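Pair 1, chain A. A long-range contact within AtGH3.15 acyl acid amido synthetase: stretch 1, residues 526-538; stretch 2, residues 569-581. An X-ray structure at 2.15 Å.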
# COMPACT_ATOMS: atom_id res chain seq x y z
N GLY A 526 -27.16 15.52 -11.26
CA GLY A 526 -26.82 16.30 -12.42
C GLY A 526 -25.64 15.72 -13.19
O GLY A 526 -25.12 14.65 -12.86
N PRO A 527 -25.20 16.43 -14.23
CA PRO A 527 -24.18 15.87 -15.12
C PRO A 527 -22.80 15.86 -14.48
O PRO A 527 -22.35 16.86 -13.92
CB PRO A 527 -24.22 16.81 -16.34
CG PRO A 527 -25.49 17.64 -16.16
CD PRO A 527 -25.69 17.74 -14.69
N LEU A 528 -22.12 14.72 -14.58
CA LEU A 528 -20.78 14.61 -14.01
C LEU A 528 -19.85 15.63 -14.65
O LEU A 528 -19.95 15.94 -15.84
CB LEU A 528 -20.22 13.21 -14.19
CG LEU A 528 -18.84 12.93 -13.57
CD1 LEU A 528 -18.81 11.58 -12.91
CD2 LEU A 528 -17.75 13.03 -14.64
N GLU A 529 -18.93 16.13 -13.83
CA GLU A 529 -18.01 17.19 -14.23
C GLU A 529 -16.59 16.73 -13.99
O GLU A 529 -16.27 16.21 -12.92
CB GLU A 529 -18.29 18.46 -13.43
CG GLU A 529 -17.32 19.59 -13.69
CD GLU A 529 -17.79 20.90 -13.05
OE1 GLU A 529 -18.74 20.87 -12.23
OE2 GLU A 529 -17.22 21.96 -13.38
N ILE A 530 -15.73 16.93 -14.98
CA ILE A 530 -14.30 16.72 -14.82
C ILE A 530 -13.63 18.08 -14.88
O ILE A 530 -13.85 18.85 -15.83
CB ILE A 530 -13.71 15.77 -15.88
CG1 ILE A 530 -14.25 14.35 -15.68
CG2 ILE A 530 -12.18 15.79 -15.81
CD1 ILE A 530 -13.82 13.37 -16.77
N LYS A 531 -12.83 18.39 -13.86
CA LYS A 531 -12.04 19.61 -13.81
C LYS A 531 -10.57 19.22 -13.95
O LYS A 531 -10.07 18.38 -13.19
CB LYS A 531 -12.29 20.38 -12.52
CG LYS A 531 -13.75 20.85 -12.34
CD LYS A 531 -14.04 21.36 -10.92
CE LYS A 531 -14.79 22.68 -10.94
NZ LYS A 531 -15.91 22.76 -9.97
N VAL A 532 -9.91 19.77 -14.96
CA VAL A 532 -8.49 19.53 -15.15
C VAL A 532 -7.71 20.51 -14.28
O VAL A 532 -7.93 21.72 -14.33
CB VAL A 532 -8.12 19.68 -16.63
CG1 VAL A 532 -6.62 19.57 -16.82
CG2 VAL A 532 -8.84 18.60 -17.44
N VAL A 533 -6.80 19.98 -13.46
CA VAL A 533 -6.01 20.82 -12.56
C VAL A 533 -4.59 20.92 -13.09
O VAL A 533 -4.09 20.01 -13.76
CB VAL A 533 -6.04 20.30 -11.12
CG1 VAL A 533 -7.43 20.49 -10.54
CG2 VAL A 533 -5.65 18.82 -11.08
N LYS A 534 -3.96 22.05 -12.80
CA LYS A 534 -2.58 22.29 -13.22
C LYS A 534 -1.65 21.21 -12.65
O LYS A 534 -1.90 20.66 -11.58
CB LYS A 534 -2.12 23.68 -12.76
CG LYS A 534 -1.16 24.39 -13.71
CD LYS A 534 -0.51 25.63 -13.10
CE LYS A 534 -0.44 26.78 -14.12
NZ LYS A 534 0.26 27.98 -13.58
N PRO A 535 -0.57 20.89 -13.36
CA PRO A 535 0.44 19.97 -12.81
C PRO A 535 0.94 20.45 -11.45
O PRO A 535 1.05 21.65 -11.19
CB PRO A 535 1.56 20.01 -13.86
CG PRO A 535 0.87 20.34 -15.13
CD PRO A 535 -0.30 21.23 -14.77
N GLY A 536 1.25 19.49 -10.58
CA GLY A 536 1.61 19.79 -9.21
C GLY A 536 0.45 19.95 -8.25
O GLY A 536 0.68 20.09 -7.04
N ALA A 537 -0.79 19.93 -8.75
CA ALA A 537 -1.95 20.06 -7.88
C ALA A 537 -1.97 18.97 -6.81
O ALA A 537 -2.34 19.23 -5.66
CB ALA A 537 -3.24 19.98 -8.69
N PHE A 538 -1.59 17.75 -7.17
CA PHE A 538 -1.74 16.65 -6.23
C PHE A 538 -0.56 16.54 -5.28
O PHE A 538 -0.71 15.93 -4.21
CB PHE A 538 -1.98 15.35 -7.01
CG PHE A 538 -3.40 15.20 -7.44
CD1 PHE A 538 -4.34 14.66 -6.57
CD2 PHE A 538 -3.82 15.66 -8.68
CE1 PHE A 538 -5.68 14.54 -6.95
CE2 PHE A 538 -5.16 15.55 -9.07
CZ PHE A 538 -6.09 14.99 -8.20
N ILE A 569 -7.98 23.95 -2.01
CA ILE A 569 -6.72 23.74 -2.72
C ILE A 569 -6.96 23.16 -4.11
O ILE A 569 -6.32 23.57 -5.09
CB ILE A 569 -5.79 22.83 -1.90
CG1 ILE A 569 -5.24 23.60 -0.68
CG2 ILE A 569 -4.69 22.25 -2.80
CD1 ILE A 569 -4.04 22.94 -0.03
N LEU A 570 -7.82 22.15 -4.22
CA LEU A 570 -8.12 21.61 -5.54
C LEU A 570 -8.83 22.64 -6.41
O LEU A 570 -8.52 22.77 -7.60
CB LEU A 570 -8.95 20.34 -5.43
CG LEU A 570 -8.21 19.22 -4.71
CD1 LEU A 570 -9.19 18.31 -4.03
CD2 LEU A 570 -7.41 18.47 -5.75
N GLU A 571 -9.73 23.42 -5.82
CA GLU A 571 -10.54 24.34 -6.61
C GLU A 571 -9.70 25.45 -7.22
O GLU A 571 -9.94 25.85 -8.36
CB GLU A 571 -11.71 24.90 -5.78
CG GLU A 571 -13.01 24.05 -5.82
CD GLU A 571 -13.58 23.80 -7.23
OE1 GLU A 571 -13.07 24.37 -8.22
OE2 GLU A 571 -14.54 23.01 -7.35
N ALA A 572 -8.67 25.94 -6.53
CA ALA A 572 -7.93 27.00 -7.20
C ALA A 572 -6.80 26.48 -8.08
O ALA A 572 -6.09 27.28 -8.70
CB ALA A 572 -7.41 28.04 -6.19
N ASN A 573 -6.62 25.17 -8.19
CA ASN A 573 -5.76 24.63 -9.24
C ASN A 573 -6.50 24.35 -10.54
O ASN A 573 -5.87 23.94 -11.52
CB ASN A 573 -5.05 23.35 -8.78
CG ASN A 573 -3.89 23.63 -7.83
OD1 ASN A 573 -2.73 23.76 -8.25
ND2 ASN A 573 -4.20 23.65 -6.52
N VAL A 574 -7.82 24.54 -10.58
CA VAL A 574 -8.63 24.15 -11.73
C VAL A 574 -8.33 25.05 -12.92
O VAL A 574 -8.37 26.28 -12.82
CB VAL A 574 -10.13 24.20 -11.37
CG1 VAL A 574 -10.98 24.15 -12.63
CG2 VAL A 574 -10.48 23.04 -10.46
N ILE A 575 -8.03 24.43 -14.07
CA ILE A 575 -7.89 25.14 -15.34
C ILE A 575 -9.21 25.15 -16.09
O ILE A 575 -9.87 26.19 -16.25
CB ILE A 575 -6.85 24.47 -16.27
CG1 ILE A 575 -5.51 24.26 -15.59
CG2 ILE A 575 -6.72 25.28 -17.57
CD1 ILE A 575 -4.60 23.43 -16.47
N SER A 576 -9.57 23.98 -16.61
CA SER A 576 -10.74 23.80 -17.44
C SER A 576 -11.71 22.89 -16.72
O SER A 576 -11.33 22.09 -15.85
CB SER A 576 -10.35 23.24 -18.80
OG SER A 576 -9.27 22.34 -18.69
N GLU A 577 -12.98 23.06 -17.05
CA GLU A 577 -14.06 22.23 -16.55
C GLU A 577 -14.80 21.67 -17.75
O GLU A 577 -14.90 22.32 -18.79
CB GLU A 577 -15.04 23.01 -15.68
CG GLU A 577 -14.48 23.48 -14.38
CD GLU A 577 -14.88 24.89 -14.04
OE1 GLU A 577 -14.52 25.80 -14.81
OE2 GLU A 577 -15.54 25.08 -13.00
N PHE A 578 -15.31 20.46 -17.59
CA PHE A 578 -16.06 19.80 -18.65
C PHE A 578 -17.22 19.05 -18.01
O PHE A 578 -17.08 18.53 -16.89
CB PHE A 578 -15.18 18.84 -19.45
CG PHE A 578 -13.94 19.49 -20.01
CD1 PHE A 578 -13.96 20.10 -21.26
CD2 PHE A 578 -12.77 19.52 -19.28
CE1 PHE A 578 -12.83 20.70 -21.77
CE2 PHE A 578 -11.63 20.12 -19.78
CZ PHE A 578 -11.66 20.71 -21.04
N LEU A 579 -18.35 19.02 -18.69
CA LEU A 579 -19.52 18.30 -18.23
C LEU A 579 -19.86 17.20 -19.22
O LEU A 579 -19.64 17.35 -20.43
CB LEU A 579 -20.72 19.23 -18.07
CG LEU A 579 -20.57 20.37 -17.07
CD1 LEU A 579 -21.64 21.45 -17.31
CD2 LEU A 579 -20.67 19.82 -15.68
N SER A 580 -20.42 16.11 -18.71
CA SER A 580 -20.97 15.10 -19.60
C SER A 580 -22.11 15.71 -20.40
O SER A 580 -22.94 16.43 -19.86
CB SER A 580 -21.48 13.90 -18.79
OG SER A 580 -22.20 12.99 -19.61
N ARG A 581 -22.13 15.44 -21.70
CA ARG A 581 -23.21 15.93 -22.55
C ARG A 581 -24.22 14.85 -22.89
O ARG A 581 -25.18 15.12 -23.61
CB ARG A 581 -22.64 16.54 -23.84
CG ARG A 581 -21.98 17.90 -23.65
CD ARG A 581 -22.62 18.66 -22.49
NE ARG A 581 -21.97 19.95 -22.23
CZ ARG A 581 -22.33 20.79 -21.27
NH1 ARG A 581 -23.34 20.49 -20.47
NH2 ARG A 581 -21.68 21.94 -21.11

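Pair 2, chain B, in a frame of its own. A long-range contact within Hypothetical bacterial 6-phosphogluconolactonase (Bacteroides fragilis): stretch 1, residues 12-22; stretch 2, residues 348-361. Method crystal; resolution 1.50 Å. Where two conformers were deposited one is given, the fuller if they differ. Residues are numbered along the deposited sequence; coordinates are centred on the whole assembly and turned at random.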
# COMPACT_ATOMS: atom_id res chain seq x y z
N SER B 12 -15.55 3.58 -18.03
CA SER B 12 -15.79 3.00 -16.71
C SER B 12 -14.93 1.74 -16.49
O SER B 12 -14.93 1.20 -15.38
CB SER B 12 -17.27 2.67 -16.56
OG SER B 12 -18.06 3.81 -16.87
N GLU B 13 -14.20 1.30 -17.52
CA GLU B 13 -13.35 0.12 -17.45
C GLU B 13 -11.98 0.47 -16.98
O GLU B 13 -11.24 1.15 -17.69
CB GLU B 13 -13.28 -0.60 -18.80
CG GLU B 13 -14.57 -1.30 -19.18
CD GLU B 13 -14.55 -2.11 -20.46
OE1 GLU B 13 -13.67 -1.87 -21.32
OE2 GLU B 13 -15.44 -2.97 -20.62
N LEU B 14 -11.63 -0.02 -15.81
CA LEU B 14 -10.31 0.15 -15.24
C LEU B 14 -9.44 -1.07 -15.53
O LEU B 14 -9.97 -2.16 -15.73
CB LEU B 14 -10.44 0.30 -13.70
CG LEU B 14 -11.31 1.44 -13.13
CD1 LEU B 14 -11.68 1.13 -11.68
CD2 LEU B 14 -10.54 2.75 -13.14
N THR B 15 -8.11 -0.90 -15.51
CA THR B 15 -7.22 -2.05 -15.59
C THR B 15 -6.71 -2.28 -14.18
O THR B 15 -6.18 -1.36 -13.57
CB THR B 15 -6.10 -1.89 -16.61
OG1 THR B 15 -6.74 -1.70 -17.86
CG2 THR B 15 -5.24 -3.17 -16.72
N MSE B 16 -6.88 -3.48 -13.68
CA MSE B 16 -6.49 -3.82 -12.32
C MSE B 16 -5.29 -4.78 -12.34
O MSE B 16 -5.30 -5.78 -13.06
CB MSE B 16 -7.68 -4.45 -11.57
CG MSE B 16 -7.33 -4.84 -10.13
SE MSE B 16 -8.89 -5.36 -9.14
CE MSE B 16 -9.16 -6.90 -9.84
N LEU B 17 -4.33 -4.50 -11.50
CA LEU B 17 -3.15 -5.31 -11.25
C LEU B 17 -3.36 -6.02 -9.94
O LEU B 17 -3.78 -5.40 -8.95
CB LEU B 17 -1.90 -4.41 -11.16
CG LEU B 17 -1.54 -3.62 -12.42
CD1 LEU B 17 -0.64 -2.41 -12.05
CD2 LEU B 17 -0.68 -4.48 -13.36
N VAL B 18 -3.05 -7.33 -9.90
CA VAL B 18 -3.19 -8.11 -8.68
C VAL B 18 -1.86 -8.78 -8.36
O VAL B 18 -1.41 -9.63 -9.13
CB VAL B 18 -4.31 -9.16 -8.80
CG1 VAL B 18 -4.42 -9.98 -7.51
CG2 VAL B 18 -5.64 -8.49 -9.15
N GLY B 19 -1.29 -8.40 -7.23
CA GLY B 19 -0.09 -9.03 -6.68
C GLY B 19 -0.53 -10.17 -5.76
O GLY B 19 -1.62 -10.14 -5.18
N THR B 20 0.32 -11.19 -5.64
CA THR B 20 0.07 -12.41 -4.87
C THR B 20 1.30 -12.96 -4.19
O THR B 20 2.41 -12.51 -4.43
CB THR B 20 -0.40 -13.52 -5.85
OG1 THR B 20 0.71 -13.92 -6.68
CG2 THR B 20 -1.61 -13.11 -6.71
N TYR B 21 1.09 -13.99 -3.36
CA TYR B 21 2.18 -14.84 -2.89
C TYR B 21 2.17 -16.06 -3.80
O TYR B 21 1.10 -16.55 -4.17
CB TYR B 21 2.03 -15.21 -1.42
CG TYR B 21 2.42 -14.08 -0.50
CD1 TYR B 21 3.73 -13.65 -0.42
CD2 TYR B 21 1.46 -13.42 0.26
CE1 TYR B 21 4.10 -12.61 0.44
CE2 TYR B 21 1.81 -12.39 1.13
CZ TYR B 21 3.13 -11.97 1.20
OH TYR B 21 3.46 -10.93 2.04
N THR B 22 3.36 -16.52 -4.20
CA THR B 22 3.46 -17.60 -5.17
C THR B 22 3.87 -18.96 -4.55
O THR B 22 4.27 -19.84 -5.31
CB THR B 22 4.42 -17.19 -6.29
OG1 THR B 22 5.67 -16.77 -5.73
CG2 THR B 22 3.86 -16.07 -7.14
N ASP B 348 -17.26 -12.25 -7.01
CA ASP B 348 -15.91 -12.63 -6.59
C ASP B 348 -15.00 -13.00 -7.75
O ASP B 348 -15.42 -13.67 -8.69
CB ASP B 348 -15.95 -13.82 -5.65
CG ASP B 348 -16.51 -13.61 -4.27
OD1 ASP B 348 -16.92 -12.45 -3.96
OD2 ASP B 348 -16.54 -14.58 -3.49
N ILE B 349 -13.74 -12.58 -7.66
CA ILE B 349 -12.71 -12.88 -8.65
C ILE B 349 -11.78 -13.93 -8.05
O ILE B 349 -11.17 -13.67 -7.00
CB ILE B 349 -11.94 -11.59 -9.08
CG1 ILE B 349 -12.91 -10.48 -9.59
CG2 ILE B 349 -10.88 -11.94 -10.13
CD1 ILE B 349 -12.30 -9.04 -9.72
N LYS B 350 -11.66 -15.10 -8.70
CA LYS B 350 -10.81 -16.19 -8.22
C LYS B 350 -9.36 -15.90 -8.55
O LYS B 350 -9.04 -15.66 -9.71
CB LYS B 350 -11.23 -17.55 -8.82
N VAL B 351 -8.51 -15.83 -7.52
CA VAL B 351 -7.05 -15.58 -7.62
C VAL B 351 -6.39 -16.30 -6.45
O VAL B 351 -6.90 -16.17 -5.35
CB VAL B 351 -6.64 -14.07 -7.62
CG1 VAL B 351 -5.14 -13.90 -7.84
CG2 VAL B 351 -7.42 -13.25 -8.63
N ASP B 352 -5.26 -17.01 -6.65
CA ASP B 352 -4.62 -17.64 -5.49
C ASP B 352 -3.80 -16.61 -4.73
O ASP B 352 -3.00 -15.87 -5.33
CB ASP B 352 -3.73 -18.85 -5.88
CG ASP B 352 -3.56 -19.87 -4.75
OD1 ASP B 352 -4.57 -20.45 -4.31
OD2 ASP B 352 -2.40 -20.10 -4.33
N LYS B 353 -4.04 -16.53 -3.41
CA LYS B 353 -3.30 -15.68 -2.45
C LYS B 353 -3.16 -14.22 -2.93
O LYS B 353 -2.03 -13.70 -2.94
CB LYS B 353 -1.93 -16.29 -2.14
CG LYS B 353 -2.04 -17.70 -1.58
CD LYS B 353 -0.74 -18.21 -1.00
CE LYS B 353 -0.92 -19.61 -0.42
NZ LYS B 353 -1.35 -20.60 -1.43
N PRO B 354 -4.28 -13.53 -3.29
CA PRO B 354 -4.17 -12.12 -3.69
C PRO B 354 -3.86 -11.25 -2.50
O PRO B 354 -4.50 -11.42 -1.44
CB PRO B 354 -5.54 -11.80 -4.28
CG PRO B 354 -6.50 -12.71 -3.50
CD PRO B 354 -5.69 -13.99 -3.28
N VAL B 355 -2.87 -10.34 -2.66
CA VAL B 355 -2.46 -9.47 -1.54
C VAL B 355 -2.20 -8.02 -1.96
O VAL B 355 -1.77 -7.24 -1.12
CB VAL B 355 -1.22 -10.06 -0.78
CG1 VAL B 355 -1.57 -11.36 -0.04
CG2 VAL B 355 -0.03 -10.30 -1.71
N CYS B 356 -2.42 -7.64 -3.24
CA CYS B 356 -2.20 -6.25 -3.62
C CYS B 356 -3.05 -5.94 -4.80
O CYS B 356 -2.96 -6.65 -5.79
CB CYS B 356 -0.73 -5.97 -3.91
SG CYS B 356 -0.41 -4.22 -4.27
N LEU B 357 -3.87 -4.89 -4.71
CA LEU B 357 -4.73 -4.44 -5.79
C LEU B 357 -4.36 -3.03 -6.17
O LEU B 357 -4.22 -2.17 -5.28
CB LEU B 357 -6.20 -4.46 -5.36
CG LEU B 357 -6.71 -5.77 -4.74
CD1 LEU B 357 -8.18 -5.63 -4.32
CD2 LEU B 357 -6.56 -6.93 -5.71
N LYS B 358 -4.19 -2.79 -7.47
CA LYS B 358 -3.93 -1.44 -7.97
C LYS B 358 -4.69 -1.20 -9.24
O LYS B 358 -4.96 -2.16 -9.97
CB LYS B 358 -2.42 -1.22 -8.25
CG LYS B 358 -1.53 -1.24 -7.00
CD LYS B 358 -1.71 -0.02 -6.10
CE LYS B 358 -0.90 -0.20 -4.86
NZ LYS B 358 -0.88 1.06 -4.04
N PHE B 359 -5.05 0.06 -9.52
CA PHE B 359 -5.72 0.40 -10.78
C PHE B 359 -4.86 1.31 -11.62
O PHE B 359 -4.10 2.11 -11.08
CB PHE B 359 -7.07 1.12 -10.56
CG PHE B 359 -8.17 0.29 -9.94
CD1 PHE B 359 -8.59 -0.89 -10.54
CD2 PHE B 359 -8.84 0.74 -8.80
CE1 PHE B 359 -9.61 -1.66 -9.97
CE2 PHE B 359 -9.87 -0.01 -8.24
CZ PHE B 359 -10.27 -1.20 -8.84
N VAL B 360 -5.01 1.18 -12.94
CA VAL B 360 -4.46 2.03 -13.99
C VAL B 360 -5.72 2.46 -14.78
O VAL B 360 -6.52 1.59 -15.19
CB VAL B 360 -3.40 1.32 -14.85
CG1 VAL B 360 -2.84 2.26 -15.93
CG2 VAL B 360 -2.28 0.76 -13.99
N ASP B 361 -5.99 3.78 -14.85
CA ASP B 361 -7.19 4.36 -15.48
C ASP B 361 -7.28 4.04 -16.97
O ASP B 361 -6.26 4.19 -17.68
CB ASP B 361 -7.23 5.89 -15.27
OXT ASP B 361 -8.39 3.68 -17.44
O HOH W 1 -7.71 0.68 -18.36
O HOH W 2 0.21 -19.06 -4.61

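Both pairs are antiparallel two-strand ladders that end in an irregular register step. Over N, CA and C of 14 central residues they superpose with an RMSD of 0.5 Å; the strand directions make angles of 147° in pair 1 and 151° in pair 2, with closest axis approaches of 4.6 and 4.4 Å.

The hydrogen bonds confirm the match. In pair 1, Ile A530 N to Phe A578 O and Phe A578 N to Ile A530 O both measure 2.8 Å; at the equivalent positions of pair 2, Leu B17 N to Lys B358 O is 2.9 Å and Lys B358 N to Leu B17 O is 3.0 Å. Further along, Val A532 N donates to Ser A576 O (2.9 Å), yet Val A532 O accepts from Ile A575 N (2.7 Å), one residue earlier. Gly B19 repeats this: its N reaches Cys B356 O at 2.8 Å and its O takes Val B355 N at 2.8 Å, with a weak second bond from Cys B356 N (3.3 Å). The step persists beyond, since Val A533 pairs with Val A574 and Thr B20 with Pro B354, and Lys A534 N to Asn A573 O (3.0 Å) matches Tyr B21 N to Lys B353 O (3.2 Å).

On the face carrying Glu A529, Lys A531 and Glu A577, pair 1 uses charge. Lys A531 NZ forms a salt bridge with Glu A571 OE2 at 3.0 Å, although the position of that oxygen is less certain, and a long one with Glu A577 OE2 at 3.8 Å. Its positive charge lies near two carboxylates that approach closely, Glu A529 OE2 and Glu A577 OE2 being 3.6 Å apart. The matching Met B16 (a selenomethionine), Val B18 and Leu B357 fill the space with apolar groups: Val B18 CG2 lies 3.9 Å from Leu B357 CD2, and Met B16 SE 4.4 Å from the same CD2.

Leu A579 and Phe B359 coincide, with side-chain centres 0.7 Å apart. Leu A579 CD2 packs 3.5 Å from Glu A529 CB, whereas the Phe B359 ring receives Leu B14 CD1 over one face, 3.7 Å from its centroid and 5° off the normal.

On the opposite face, Val A532 CG2 meets the edge of the Phe A578 ring, 3.9 Å from CE2. Its counterpart Gly B19 has no side chain; an ideal CB there would sit a tight 3.2 Å from Cys B356 CB.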